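Local structure of capsular polysaccharide export system protein KpsC (Thermosulfurimonas dismutans, 6MGB) at residues Gly75-Val80 against Ala295-Tyr300; Asp124-Ala129 against Thr288-Phe293; Leu130-Asp135 against Asn313-Ile318; Lys145-Gly150 against Val233-His238. The protein acts as a beta-2,4 Kdo transferase and is thought to take part in making the conserved glycolipid that carries capsular polysaccharide in Gram-negative bacteria. All blocks are in the same frame, centred on the assembly; numbering follows the deposited sequence. Where two conformers were deposited one is given.

Contact 1: residues Gly75-Val80 against Ala295-Tyr300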
loop_
_atom_site.group_PDB
_atom_site.type_symbol
_atom_site.label_atom_id
_atom_site.label_comp_id
_atom_site.label_asym_id
_atom_site.label_seq_id
_atom_site.Cartn_x
_atom_site.Cartn_y
_atom_site.Cartn_z
ATOM N N GLY A 75 -1.028 2.034 7.177
ATOM C CA GLY A 75 0.245 2.426 6.614
ATOM C C GLY A 75 0.844 1.324 5.762
ATOM O O GLY A 75 0.403 0.173 5.764
ATOM N N PHE A 76 1.879 1.697 5.005
ATOM C CA PHE A 76 2.558 0.725 4.156
ATOM C C PHE A 76 3.302 -0.318 4.981
ATOM O O PHE A 76 3.387 -1.482 4.573
ATOM C CB PHE A 76 3.509 1.444 3.199
ATOM C CG PHE A 76 2.808 2.263 2.148
ATOM C CD1 PHE A 76 1.775 1.721 1.402
ATOM C CD2 PHE A 76 3.181 3.577 1.910
ATOM C CE1 PHE A 76 1.130 2.469 0.436
ATOM C CE2 PHE A 76 2.537 4.331 0.946
ATOM C CZ PHE A 76 1.510 3.777 0.209
ATOM N N LEU A 77 3.848 0.076 6.130
ATOM C CA LEU A 77 4.343 -0.856 7.138
ATOM C C LEU A 77 3.305 -0.899 8.251
ATOM O O LEU A 77 3.139 0.079 8.986
ATOM C CB LEU A 77 5.705 -0.425 7.678
ATOM C CG LEU A 77 6.854 -0.288 6.679
ATOM C CD1 LEU A 77 8.136 0.084 7.409
ATOM C CD2 LEU A 77 7.041 -1.570 5.882
ATOM N N ARG A 78 2.599 -2.024 8.375
ATOM C CA ARG A 78 1.415 -2.070 9.227
ATOM C C ARG A 78 1.671 -2.742 10.574
ATOM O O ARG A 78 1.404 -2.144 11.619
ATOM C CB ARG A 78 0.259 -2.774 8.507
ATOM C CG ARG A 78 -1.065 -2.591 9.236
ATOM C CD ARG A 78 -2.101 -3.617 8.846
ATOM N NE ARG A 78 -3.340 -3.416 9.592
ATOM C CZ ARG A 78 -3.518 -3.765 10.864
ATOM N NH1 ARG A 78 -2.537 -4.341 11.548
ATOM N NH2 ARG A 78 -4.683 -3.541 11.455
ATOM N N SER A 79 2.158 -3.977 10.579
ATOM C CA SER A 79 2.144 -4.747 11.820
ATOM C C SER A 79 2.926 -6.042 11.638
ATOM O O SER A 79 3.409 -6.361 10.547
ATOM C CB SER A 79 0.707 -5.047 12.249
ATOM O OG SER A 79 -0.004 -5.687 11.201
ATOM N N VAL A 80 3.058 -6.775 12.739
ATOM C CA VAL A 80 3.455 -8.180 12.719
ATOM C C VAL A 80 2.149 -8.958 12.826
ATOM O O VAL A 80 1.668 -9.263 13.920
ATOM C CB VAL A 80 4.426 -8.521 13.847
ATOM C CG1 VAL A 80 4.793 -10.000 13.806
ATOM C CG2 VAL A 80 5.673 -7.656 13.758
ATOM N N ALA A 295 9.319 9.615 -0.215
ATOM C CA ALA A 295 8.004 10.232 -0.081
ATOM C C ALA A 295 6.968 9.226 0.409
ATOM O O ALA A 295 6.180 9.520 1.315
ATOM C CB ALA A 295 7.572 10.834 -1.418
ATOM N N ALA A 296 6.961 8.026 -0.175
ATOM C CA ALA A 296 5.874 7.086 0.082
ATOM C C ALA A 296 5.972 6.470 1.473
ATOM O O ALA A 296 4.950 6.279 2.144
ATOM C CB ALA A 296 5.867 5.991 -0.983
ATOM N N TYR A 297 7.183 6.140 1.924
ATOM C CA TYR A 297 7.351 5.415 3.180
ATOM C C TYR A 297 7.804 6.290 4.343
ATOM O O TYR A 297 7.447 6.000 5.488
ATOM C CB TYR A 297 8.347 4.260 2.995
ATOM C CG TYR A 297 7.717 2.956 2.521
ATOM C CD1 TYR A 297 6.870 2.928 1.417
ATOM C CD2 TYR A 297 7.983 1.753 3.169
ATOM C CE1 TYR A 297 6.300 1.744 0.981
ATOM C CE2 TYR A 297 7.416 0.565 2.738
ATOM C CZ TYR A 297 6.576 0.567 1.644
ATOM O OH TYR A 297 6.005 -0.607 1.204
ATOM N N LEU A 298 8.573 7.352 4.095
ATOM C CA LEU A 298 9.034 8.201 5.191
ATOM C C LEU A 298 8.097 9.379 5.456
ATOM O O LEU A 298 7.710 9.618 6.604
ATOM C CB LEU A 298 10.452 8.709 4.909
ATOM C CG LEU A 298 11.588 7.836 5.446
ATOM C CD1 LEU A 298 11.714 6.547 4.649
ATOM C CD2 LEU A 298 12.902 8.603 5.442
ATOM N N LEU A 299 7.722 10.121 4.413
ATOM C CA LEU A 299 6.956 11.353 4.589
ATOM C C LEU A 299 5.450 11.122 4.653
ATOM O O LEU A 299 4.760 11.756 5.461
ATOM C CB LEU A 299 7.257 12.324 3.447
ATOM C CG LEU A 299 8.721 12.714 3.224
ATOM C CD1 LEU A 299 8.811 13.811 2.174
ATOM C CD2 LEU A 299 9.386 13.153 4.520
ATOM N N TYR A 300 4.923 10.233 3.805
ATOM C CA TYR A 300 3.476 10.151 3.624
ATOM C C TYR A 300 2.779 9.537 4.833
ATOM O O TYR A 300 1.815 10.141 5.333
ATOM C CB TYR A 300 3.183 9.395 2.322
ATOM C CG TYR A 300 1.734 9.236 1.916
ATOM C CD1 TYR A 300 0.895 10.333 1.752
ATOM C CD2 TYR A 300 1.222 7.973 1.636
ATOM C CE1 TYR A 300 -0.423 10.167 1.354
ATOM C CE2 TYR A 300 -0.084 7.799 1.241
ATOM C CZ TYR A 300 -0.904 8.897 1.099
ATOM O OH TYR A 300 -2.210 8.715 0.698
#
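Phe-76 meets Tyr-297 with its CB, which sits over one face of the tyrosine ring, displaced toward the rim. Phe-76 CB is 3.5 Å from Tyr-297 CZ and 3.8 Å from the ring centroid, a CH-pi contact. Chi1 of -69° turns Phe-76 CG beside the backbone N, where it lies 3.7 Å from Tyr-297 CE1. The ring planes are 12° from parallel but displaced, centroids 5.2 Å apart, and little of one ring covers the other. In the plane of the Phe-76 ring, Ala-296 O comes to its edge, 3.2 Å from Phe-76 CD2. Phe-76 CE2 touches the edge of the Tyr-300 ring at CD2, 3.9 Å away. Leu-77 brings CD2 to 3.8 Å from Tyr-297 CE2. An alanine in place of Tyr-297 would probably open a gap beside Phe-76 CB and Leu-77 CD2, close to the CMP-binding Gln-248. Gln-248 NE2 donates to Phe-76 O. No hydrogen bond joins the two segments. A wider pi-type turn here bonds Tyr-300 N to Ala-295 O at 2.9 Å. Ala-296 O, buried here, has no hydrogen-bond partner in the model. The join is therefore largely apolar and aromatic, with a lone carbonyl oxygen facing a ring edge.

Contact 2: residues Asp124-Ala129 against Thr288-Phe293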
loop_
_atom_site.group_PDB
_atom_site.type_symbol
_atom_site.label_atom_id
_atom_site.label_comp_id
_atom_site.label_asym_id
_atom_site.label_seq_id
_atom_site.Cartn_x
_atom_site.Cartn_y
_atom_site.Cartn_z
ATOM N N ASP A 124 19.369 10.816 3.067
ATOM C CA ASP A 124 20.206 9.932 3.873
ATOM C C ASP A 124 19.353 9.027 4.751
ATOM O O ASP A 124 19.608 7.820 4.841
ATOM C CB ASP A 124 21.176 10.746 4.730
ATOM C CG ASP A 124 22.281 11.387 3.914
ATOM O OD1 ASP A 124 22.704 12.509 4.262
ATOM O OD2 ASP A 124 22.718 10.778 2.915
ATOM N N GLN A 125 18.333 9.589 5.406
ATOM C CA GLN A 125 17.404 8.761 6.167
ATOM C C GLN A 125 16.764 7.702 5.280
ATOM O O GLN A 125 16.654 6.535 5.674
ATOM C CB GLN A 125 16.325 9.631 6.814
ATOM C CG GLN A 125 16.831 10.557 7.904
ATOM C CD GLN A 125 15.706 11.303 8.596
ATOM O OE1 GLN A 125 14.539 11.163 8.232
ATOM N NE2 GLN A 125 16.053 12.100 9.600
ATOM N N ALA A 126 16.336 8.091 4.075
ATOM C CA ALA A 126 15.687 7.139 3.177
ATOM C C ALA A 126 16.618 5.984 2.832
ATOM O O ALA A 126 16.197 4.821 2.818
ATOM C CB ALA A 126 15.219 7.852 1.909
ATOM N N GLU A 127 17.889 6.282 2.550
ATOM C CA GLU A 127 18.858 5.222 2.286
ATOM C C GLU A 127 18.961 4.272 3.473
ATOM O O GLU A 127 18.979 3.048 3.306
ATOM C CB GLU A 127 20.226 5.827 1.968
ATOM C CG GLU A 127 20.314 6.508 0.616
ATOM C CD GLU A 127 21.711 7.010 0.309
ATOM O OE1 GLU A 127 22.631 6.733 1.108
ATOM O OE2 GLU A 127 21.891 7.681 -0.730
ATOM N N ARG A 128 19.031 4.826 4.684
ATOM C CA ARG A 128 19.155 3.995 5.879
ATOM C C ARG A 128 17.934 3.102 6.054
ATOM O O ARG A 128 18.059 1.894 6.291
ATOM C CB ARG A 128 19.354 4.882 7.108
ATOM C CG ARG A 128 20.802 5.260 7.380
ATOM C CD ARG A 128 20.920 6.703 7.850
ATOM N NE ARG A 128 20.024 7.002 8.965
ATOM C CZ ARG A 128 19.727 8.231 9.378
ATOM N NH1 ARG A 128 20.248 9.288 8.770
ATOM N NH2 ARG A 128 18.901 8.405 10.401
ATOM N N ALA A 129 16.737 3.683 5.946
ATOM C CA ALA A 129 15.520 2.903 6.139
ATOM C C ALA A 129 15.379 1.830 5.068
ATOM O O ALA A 129 14.981 0.697 5.360
ATOM C CB ALA A 129 14.303 3.828 6.140
ATOM N N THR A 288 13.366 8.808 -8.994
ATOM C CA THR A 288 14.181 7.645 -8.692
ATOM C C THR A 288 13.483 6.775 -7.653
ATOM O O THR A 288 12.561 7.211 -6.957
ATOM C CB THR A 288 15.554 8.059 -8.159
ATOM O OG1 THR A 288 15.401 8.670 -6.872
ATOM C CG2 THR A 288 16.239 9.036 -9.109
ATOM N N LEU A 289 13.941 5.527 -7.548
ATOM C CA LEU A 289 13.389 4.628 -6.542
ATOM C C LEU A 289 13.564 5.213 -5.147
ATOM O O LEU A 289 12.630 5.212 -4.336
ATOM C CB LEU A 289 14.056 3.255 -6.645
ATOM C CG LEU A 289 13.520 2.112 -5.767
ATOM C CD1 LEU A 289 14.042 2.177 -4.332
ATOM C CD2 LEU A 289 11.994 2.071 -5.772
ATOM N N LEU A 290 14.759 5.728 -4.851
ATOM C CA LEU A 290 15.002 6.300 -3.532
ATOM C C LEU A 290 14.062 7.467 -3.258
ATOM O O LEU A 290 13.529 7.596 -2.150
ATOM C CB LEU A 290 16.460 6.743 -3.415
ATOM C CG LEU A 290 16.915 7.158 -2.015
ATOM C CD1 LEU A 290 16.868 5.975 -1.059
ATOM C CD2 LEU A 290 18.313 7.751 -2.060
ATOM N N GLU A 291 13.833 8.321 -4.258
ATOM C CA GLU A 291 12.930 9.452 -4.066
ATOM C C GLU A 291 11.499 8.978 -3.850
ATOM O O GLU A 291 10.804 9.472 -2.956
ATOM C CB GLU A 291 13.006 10.396 -5.266
ATOM C CG GLU A 291 14.298 11.195 -5.347
ATOM C CD GLU A 291 14.403 12.008 -6.624
ATOM O OE1 GLU A 291 13.699 11.678 -7.603
ATOM O OE2 GLU A 291 15.189 12.976 -6.648
ATOM N N LEU A 292 11.045 8.021 -4.661
ATOM C CA LEU A 292 9.705 7.471 -4.491
ATOM C C LEU A 292 9.548 6.844 -3.112
ATOM O O LEU A 292 8.546 7.066 -2.423
ATOM C CB LEU A 292 9.435 6.444 -5.591
ATOM C CG LEU A 292 8.103 5.695 -5.561
ATOM C CD1 LEU A 292 6.930 6.649 -5.439
ATOM C CD2 LEU A 292 7.974 4.854 -6.818
ATOM N N PHE A 293 10.542 6.062 -2.690
ATOM C CA PHE A 293 10.496 5.440 -1.371
ATOM C C PHE A 293 10.474 6.486 -0.262
ATOM O O PHE A 293 9.728 6.350 0.714
ATOM C CB PHE A 293 11.694 4.504 -1.208
ATOM C CG PHE A 293 11.871 3.978 0.186
ATOM C CD1 PHE A 293 11.150 2.882 0.624
ATOM C CD2 PHE A 293 12.768 4.578 1.056
ATOM C CE1 PHE A 293 11.315 2.398 1.905
ATOM C CE2 PHE A 293 12.938 4.095 2.339
ATOM C CZ PHE A 293 12.210 3.006 2.765
#
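Leu-290 and Phe-293 of one helix press on Ala-126, Glu-127 and Ala-129 of the other. The contact is mainly apolar. Leu-290 CG stands anti to its backbone N (chi1 -171°), and from it both methyls reach helix 120-135. Leu-290 CD1 lies 3.9 Å from Ala-126 CB. The other methyl, CD2, lies 3.6 Å from Glu-127 CG, so the aliphatic part of the glutamate lines the outer margin. The Phe-293 ring turns its edge to the second alanine, with Ala-129 CB near the ring plane and 4.0 Å from CE2. The same CE2 atom is 3.4 Å from the backbone oxygen Ala-126 O. A serine in place of Phe-293 would probably remove the ring edge from Ala-129 CB and open a gap between the helices, next to Leu-130 and Ile-133. No hydrogen bond crosses between the segments. Thr-288 is the N-cap: its OG1 accepts from Glu-291 N at 3.1 Å. In return Glu-291 OE1 accepts from Thr-288 N at 3.2 Å, met from above the carboxylate plane. This pair is a capping box, and it closes the start of helix 289-299. The short helical segments cross at 92°, with their axes 9.5 Å apart. The two small alanines allow the larger side chains to come up against the backbone. Helix 120-135 leads from the first sheet of the protein toward the second, and helix 289-299 leads back to the first. Such a return of the chain to the N-terminal domain is characteristic of the GT-B fold.

Contact 3: residues Leu130-Asp135 against Asn313-Ile318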
loop_
_atom_site.group_PDB
_atom_site.type_symbol
_atom_site.label_atom_id
_atom_site.label_comp_id
_atom_site.label_asym_id
_atom_site.label_seq_id
_atom_site.Cartn_x
_atom_site.Cartn_y
_atom_site.Cartn_z
ATOM N N LEU A 130 15.707 2.168 3.819
ATOM C CA LEU A 130 15.592 1.195 2.738
ATOM C C LEU A 130 16.530 0.014 2.962
ATOM O O LEU A 130 16.140 -1.143 2.769
ATOM C CB LEU A 130 15.878 1.873 1.398
ATOM C CG LEU A 130 15.797 1.002 0.142
ATOM C CD1 LEU A 130 14.410 0.391 -0.025
ATOM C CD2 LEU A 130 16.168 1.826 -1.081
ATOM N N LYS A 131 17.769 0.283 3.379
ATOM C CA LYS A 131 18.706 -0.805 3.633
ATOM C C LYS A 131 18.207 -1.709 4.754
ATOM O O LYS A 131 18.281 -2.939 4.648
ATOM C CB LYS A 131 20.089 -0.246 3.972
ATOM C CG LYS A 131 21.106 -1.319 4.332
ATOM C CD LYS A 131 22.489 -0.742 4.576
ATOM C CE LYS A 131 23.417 -1.789 5.175
ATOM N NZ LYS A 131 23.446 -3.045 4.373
ATOM N N LEU A 132 17.699 -1.120 5.839
ATOM C CA LEU A 132 17.194 -1.923 6.948
ATOM C C LEU A 132 16.029 -2.802 6.506
ATOM O O LEU A 132 15.952 -3.979 6.878
ATOM C CB LEU A 132 16.773 -1.014 8.104
ATOM C CG LEU A 132 17.904 -0.397 8.932
ATOM C CD1 LEU A 132 17.377 0.731 9.804
ATOM C CD2 LEU A 132 18.586 -1.453 9.794
ATOM N N ILE A 133 15.114 -2.250 5.707
ATOM C CA ILE A 133 13.963 -3.021 5.245
ATOM C C ILE A 133 14.415 -4.174 4.357
ATOM O O ILE A 133 13.900 -5.294 4.459
ATOM C CB ILE A 133 12.964 -2.099 4.523
ATOM C CG1 ILE A 133 12.276 -1.182 5.540
ATOM C CG2 ILE A 133 11.929 -2.909 3.750
ATOM C CD1 ILE A 133 11.484 -0.049 4.921
ATOM N N ARG A 134 15.375 -3.919 3.468
ATOM C CA ARG A 134 15.898 -4.978 2.608
ATOM C C ARG A 134 16.614 -6.044 3.426
ATOM O O ARG A 134 16.372 -7.245 3.258
ATOM C CB ARG A 134 16.850 -4.384 1.569
ATOM C CG ARG A 134 16.186 -3.528 0.505
ATOM C CD ARG A 134 17.227 -2.750 -0.288
ATOM N NE ARG A 134 16.671 -2.132 -1.487
ATOM C CZ ARG A 134 17.341 -1.301 -2.280
ATOM N NH1 ARG A 134 16.754 -0.790 -3.354
ATOM N NH2 ARG A 134 18.597 -0.974 -2.000
ATOM N N ASP A 135 17.508 -5.618 4.321
ATOM C CA ASP A 135 18.318 -6.571 5.075
ATOM C C ASP A 135 17.461 -7.456 5.971
ATOM O O ASP A 135 17.706 -8.665 6.075
ATOM C CB ASP A 135 19.363 -5.824 5.905
ATOM C CG ASP A 135 20.468 -5.228 5.051
ATOM O OD1 ASP A 135 20.483 -5.488 3.829
ATOM O OD2 ASP A 135 21.320 -4.500 5.603
ATOM N N ASN A 313 8.637 7.920 14.073
ATOM C CA ASN A 313 9.074 7.906 12.685
ATOM C C ASN A 313 9.252 6.461 12.241
ATOM O O ASN A 313 9.070 5.520 13.020
ATOM C CB ASN A 313 10.368 8.712 12.507
ATOM C CG ASN A 313 11.488 8.224 13.403
ATOM O OD1 ASN A 313 11.712 7.022 13.541
ATOM N ND2 ASN A 313 12.193 9.159 14.028
ATOM N N ILE A 314 9.622 6.287 10.969
ATOM C CA ILE A 314 9.702 4.950 10.389
ATOM C C ILE A 314 10.701 4.086 11.144
ATOM O O ILE A 314 10.527 2.866 11.244
ATOM C CB ILE A 314 10.060 5.044 8.891
ATOM C CG1 ILE A 314 9.931 3.669 8.229
ATOM C CG2 ILE A 314 11.463 5.610 8.714
ATOM C CD1 ILE A 314 10.139 3.684 6.726
ATOM N N PHE A 315 11.761 4.693 11.683
ATOM C CA PHE A 315 12.791 3.916 12.363
ATOM C C PHE A 315 12.285 3.333 13.676
ATOM O O PHE A 315 12.777 2.288 14.115
ATOM C CB PHE A 315 14.023 4.790 12.596
ATOM C CG PHE A 315 14.689 5.239 11.324
ATOM C CD1 PHE A 315 15.518 4.379 10.622
ATOM C CD2 PHE A 315 14.476 6.513 10.823
ATOM C CE1 PHE A 315 16.128 4.782 9.450
ATOM C CE2 PHE A 315 15.087 6.923 9.651
ATOM C CZ PHE A 315 15.912 6.055 8.964
ATOM N N ASP A 316 11.308 3.981 14.314
ATOM C CA ASP A 316 10.709 3.403 15.513
ATOM C C ASP A 316 9.971 2.112 15.184
ATOM O O ASP A 316 10.044 1.134 15.936
ATOM C CB ASP A 316 9.759 4.407 16.164
ATOM C CG ASP A 316 10.464 5.670 16.614
ATOM O OD1 ASP A 316 11.605 5.570 17.114
ATOM O OD2 ASP A 316 9.877 6.760 16.465
ATOM N N VAL A 317 9.254 2.090 14.058
ATOM C CA VAL A 317 8.515 0.893 13.673
ATOM C C VAL A 317 9.466 -0.185 13.171
ATOM O O VAL A 317 9.290 -1.372 13.471
ATOM C CB VAL A 317 7.441 1.253 12.628
ATOM C CG1 VAL A 317 6.901 0.008 11.936
ATOM C CG2 VAL A 317 6.305 2.017 13.296
ATOM N N ILE A 318 10.488 0.201 12.403
ATOM C CA ILE A 318 11.472 -0.775 11.941
ATOM C C ILE A 318 12.098 -1.490 13.132
ATOM O O ILE A 318 12.109 -2.724 13.201
ATOM C CB ILE A 318 12.538 -0.095 11.061
ATOM C CG1 ILE A 318 11.915 0.363 9.739
ATOM C CG2 ILE A 318 13.703 -1.049 10.790
ATOM C CD1 ILE A 318 12.853 1.142 8.837
#
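The Phe-315 ring turns its edge to Leu-132, whose CD1 lies near the ring plane and 4.2 Å from Phe-315 CD1. One face of the ring carries Ile-314 CG2, 3.8 Å above the plane and displaced toward the rim. Asn-313 OD1 lies in plane at the edge. This is the pairing of helix 120-135 with helix 314-322, the last helix of the chain, which follows the return to the first sheet expected of a GT-B glycosyltransferase. The two segments run nearly parallel, at 19°, with axes 11.1 Å apart. That spacing is filled by branched aliphatic side chains. Ile-318 serves two partners. Its chi1 of -69° puts CG1 beside the backbone N and CG2 anti to it. This sends CG2 to Leu-132 and leaves CG1 to carry CD1 to Ile-133. CG2 meets Leu-132 CB at 4.1 Å. The longer arm ends in CD1, which approaches Ile-133 CG1 at the same distance, the two side chains crossing at about a right angle. Ile-133 CD1 reaches Ile-314 CD1 more loosely, at 4.4 Å. Ile-133 and Ile-318 both also touch Ile-138, and Phe-293 packs on Ile-133, so the patch continues into the surrounding core. Away from this interface, Lys-131 NZ forms a salt bridge with Asp-135, bonding to OD2 on its syn lone pair. The second helix begins with a capping box. Asn-313 OD1 accepts from Asp-316 N at 3.2 Å. Asp-316 OD2 accepts from Asn-313 N at 2.9 Å, the donor standing 37° out of the carboxylate plane.

Contact 4: residues Lys145-Gly150 against Val233-His238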
loop_
_atom_site.group_PDB
_atom_site.type_symbol
_atom_site.label_atom_id
_atom_site.label_comp_id
_atom_site.label_asym_id
_atom_site.label_seq_id
_atom_site.Cartn_x
_atom_site.Cartn_y
_atom_site.Cartn_z
ATOM N N LYS A 145 6.828 -17.205 6.156
ATOM C CA LYS A 145 7.991 -18.033 6.429
ATOM C C LYS A 145 8.996 -17.916 5.293
ATOM O O LYS A 145 8.650 -17.502 4.181
ATOM C CB LYS A 145 7.568 -19.491 6.602
ATOM C CG LYS A 145 6.956 -20.114 5.355
ATOM C CD LYS A 145 6.475 -21.529 5.619
ATOM C CE LYS A 145 5.896 -22.163 4.365
ATOM N NZ LYS A 145 5.439 -23.559 4.607
ATOM N N PRO A 146 10.257 -18.268 5.535
ATOM C CA PRO A 146 11.247 -18.215 4.454
ATOM C C PRO A 146 10.945 -19.234 3.368
ATOM O O PRO A 146 10.321 -20.271 3.608
ATOM C CB PRO A 146 12.571 -18.537 5.161
ATOM C CG PRO A 146 12.307 -18.322 6.616
ATOM C CD PRO A 146 10.868 -18.652 6.819
ATOM N N VAL A 147 11.397 -18.926 2.157
ATOM C CA VAL A 147 11.326 -19.875 1.050
ATOM C C VAL A 147 12.458 -20.878 1.236
ATOM O O VAL A 147 13.634 -20.486 1.218
ATOM C CB VAL A 147 11.422 -19.171 -0.313
ATOM C CG1 VAL A 147 11.548 -20.193 -1.441
ATOM C CG2 VAL A 147 10.206 -18.285 -0.538
ATOM N N PRO A 148 12.170 -22.165 1.415
ATOM C CA PRO A 148 13.253 -23.126 1.639
ATOM C C PRO A 148 14.111 -23.298 0.397
ATOM O O PRO A 148 13.638 -23.186 -0.738
ATOM C CB PRO A 148 12.513 -24.421 1.987
ATOM C CG PRO A 148 11.205 -24.293 1.293
ATOM C CD PRO A 148 10.856 -22.831 1.336
ATOM N N ARG A 149 15.392 -23.569 0.623
ATOM C CA ARG A 149 16.280 -23.893 -0.483
ATOM C C ARG A 149 15.841 -25.204 -1.119
ATOM O O ARG A 149 15.439 -26.144 -0.427
ATOM C CB ARG A 149 17.725 -23.990 0.002
ATOM C CG ARG A 149 18.748 -24.111 -1.118
ATOM C CD ARG A 149 20.166 -24.086 -0.573
ATOM N NE ARG A 149 20.921 -25.279 -0.947
ATOM C CZ ARG A 149 20.766 -26.473 -0.381
ATOM N NH1 ARG A 149 19.875 -26.647 0.586
ATOM N NH2 ARG A 149 21.502 -27.498 -0.787
ATOM N N GLY A 150 15.910 -25.262 -2.445
ATOM C CA GLY A 150 15.392 -26.384 -3.195
ATOM C C GLY A 150 13.981 -26.193 -3.707
ATOM O O GLY A 150 13.538 -26.973 -4.558
ATOM N N VAL A 233 9.033 -10.600 0.513
ATOM C CA VAL A 233 10.292 -10.077 -0.005
ATOM C C VAL A 233 11.320 -11.193 -0.174
ATOM O O VAL A 233 12.209 -11.097 -1.026
ATOM C CB VAL A 233 10.822 -8.947 0.895
ATOM C CG1 VAL A 233 9.847 -7.781 0.909
ATOM C CG2 VAL A 233 11.062 -9.439 2.299
ATOM N N ASP A 234 11.220 -12.262 0.617
ATOM C CA ASP A 234 12.033 -13.446 0.355
ATOM C C ASP A 234 11.612 -14.107 -0.951
ATOM O O ASP A 234 12.454 -14.476 -1.777
ATOM C CB ASP A 234 11.917 -14.433 1.517
ATOM C CG ASP A 234 12.965 -15.527 1.459
ATOM O OD1 ASP A 234 13.978 -15.348 0.749
ATOM O OD2 ASP A 234 12.775 -16.569 2.120
ATOM N N LEU A 235 10.301 -14.258 -1.157
ATOM C CA LEU A 235 9.805 -14.835 -2.401
ATOM C C LEU A 235 10.264 -14.023 -3.605
ATOM O O LEU A 235 10.669 -14.588 -4.628
ATOM C CB LEU A 235 8.277 -14.914 -2.362
ATOM C CG LEU A 235 7.590 -15.543 -3.574
ATOM C CD1 LEU A 235 7.977 -17.006 -3.724
ATOM C CD2 LEU A 235 6.080 -15.395 -3.463
ATOM N N LEU A 236 10.207 -12.695 -3.500
ATOM C CA LEU A 236 10.550 -11.842 -4.635
ATOM C C LEU A 236 12.009 -11.992 -5.040
ATOM O O LEU A 236 12.344 -11.822 -6.218
ATOM C CB LEU A 236 10.244 -10.383 -4.296
ATOM C CG LEU A 236 8.760 -10.008 -4.303
ATOM C CD1 LEU A 236 8.539 -8.696 -3.568
ATOM C CD2 LEU A 236 8.250 -9.912 -5.731
ATOM N N SER A 237 12.891 -12.314 -4.092
ATOM C CA SER A 237 14.314 -12.409 -4.399
ATOM C C SER A 237 14.617 -13.488 -5.431
ATOM O O SER A 237 15.703 -13.476 -6.022
ATOM C CB SER A 237 15.111 -12.686 -3.125
ATOM O OG SER A 237 14.929 -14.022 -2.690
ATOM N N HIS A 238 13.694 -14.420 -5.659
ATOM C CA HIS A 238 13.914 -15.526 -6.582
ATOM C C HIS A 238 13.445 -15.222 -7.998
ATOM O O HIS A 238 13.468 -16.117 -8.849
ATOM C CB HIS A 238 13.210 -16.781 -6.069
ATOM C CG HIS A 238 13.783 -17.312 -4.794
ATOM N ND1 HIS A 238 14.813 -18.227 -4.767
ATOM C CD2 HIS A 238 13.475 -17.053 -3.502
ATOM C CE1 HIS A 238 15.113 -18.512 -3.513
ATOM N NE2 HIS A 238 14.317 -17.812 -2.725
HETATM O O HOH W 1 14.925 -17.919 0.163
#
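Asp-234 reaches from the helix to the backbone of Val-147 in the facing loop. Its CB points toward that loop, and chi1 of -167° sets CG anti to the backbone N. Beyond CG the two oxygens take different tasks. OD2 accepts a hydrogen bond from Val-147 N at 2.7 Å. The bond is fairly straight, 163° at the hydrogen, but the donor stands 36° above the carboxylate plane. OD2 also lies 3.2 Å from Pro-146 CA. OD1 accepts from a water at 2.8 Å. That water also donates to Val-147 O, 3.1 Å away, and bonds in the ring plane to His-238 NE2 at 3.0 Å. The Val-147 side chain packs on the helix. Its CG2 rests 3.9 Å from Leu-235 CA, and CG1 meets His-238 NE2 tip to tip. Leu-235 lies about 4 Å, side chain to side chain, from the CMP-binding Lys-200. Lys-145 ties the same loop to Glu-228 by a salt bridge. One carboxylate thus grips the loop at both polar backbone atoms of Val-147, N directly and O through water, and the charge of the aspartate is probably eased by both donors.

Overall arrangement
Contacts 1, 2 and 3 form one continuous core. Contacts 1 and 2 share helix 289-299, and contacts 2 and 3 share helix 120-135. Leu-298 joins contact 1 to contact 2, with its CD1 3.6 Å from Phe-293 CE2. Leu-298 CD1 also lies 3.9 Å from Ile-314 CD1 of contact 3. Phe-293 CZ meets Ile-133 CD1 at 3.8 Å. Contact 4 stands apart, its centre 20 to 24 Å from the others, and touches none of them. The bound CMP is close to both groups: about 6 Å, nearest atoms, from the side chain of Tyr-297 in contact 1 and about 6 Å from that of Leu-235 in contact 4.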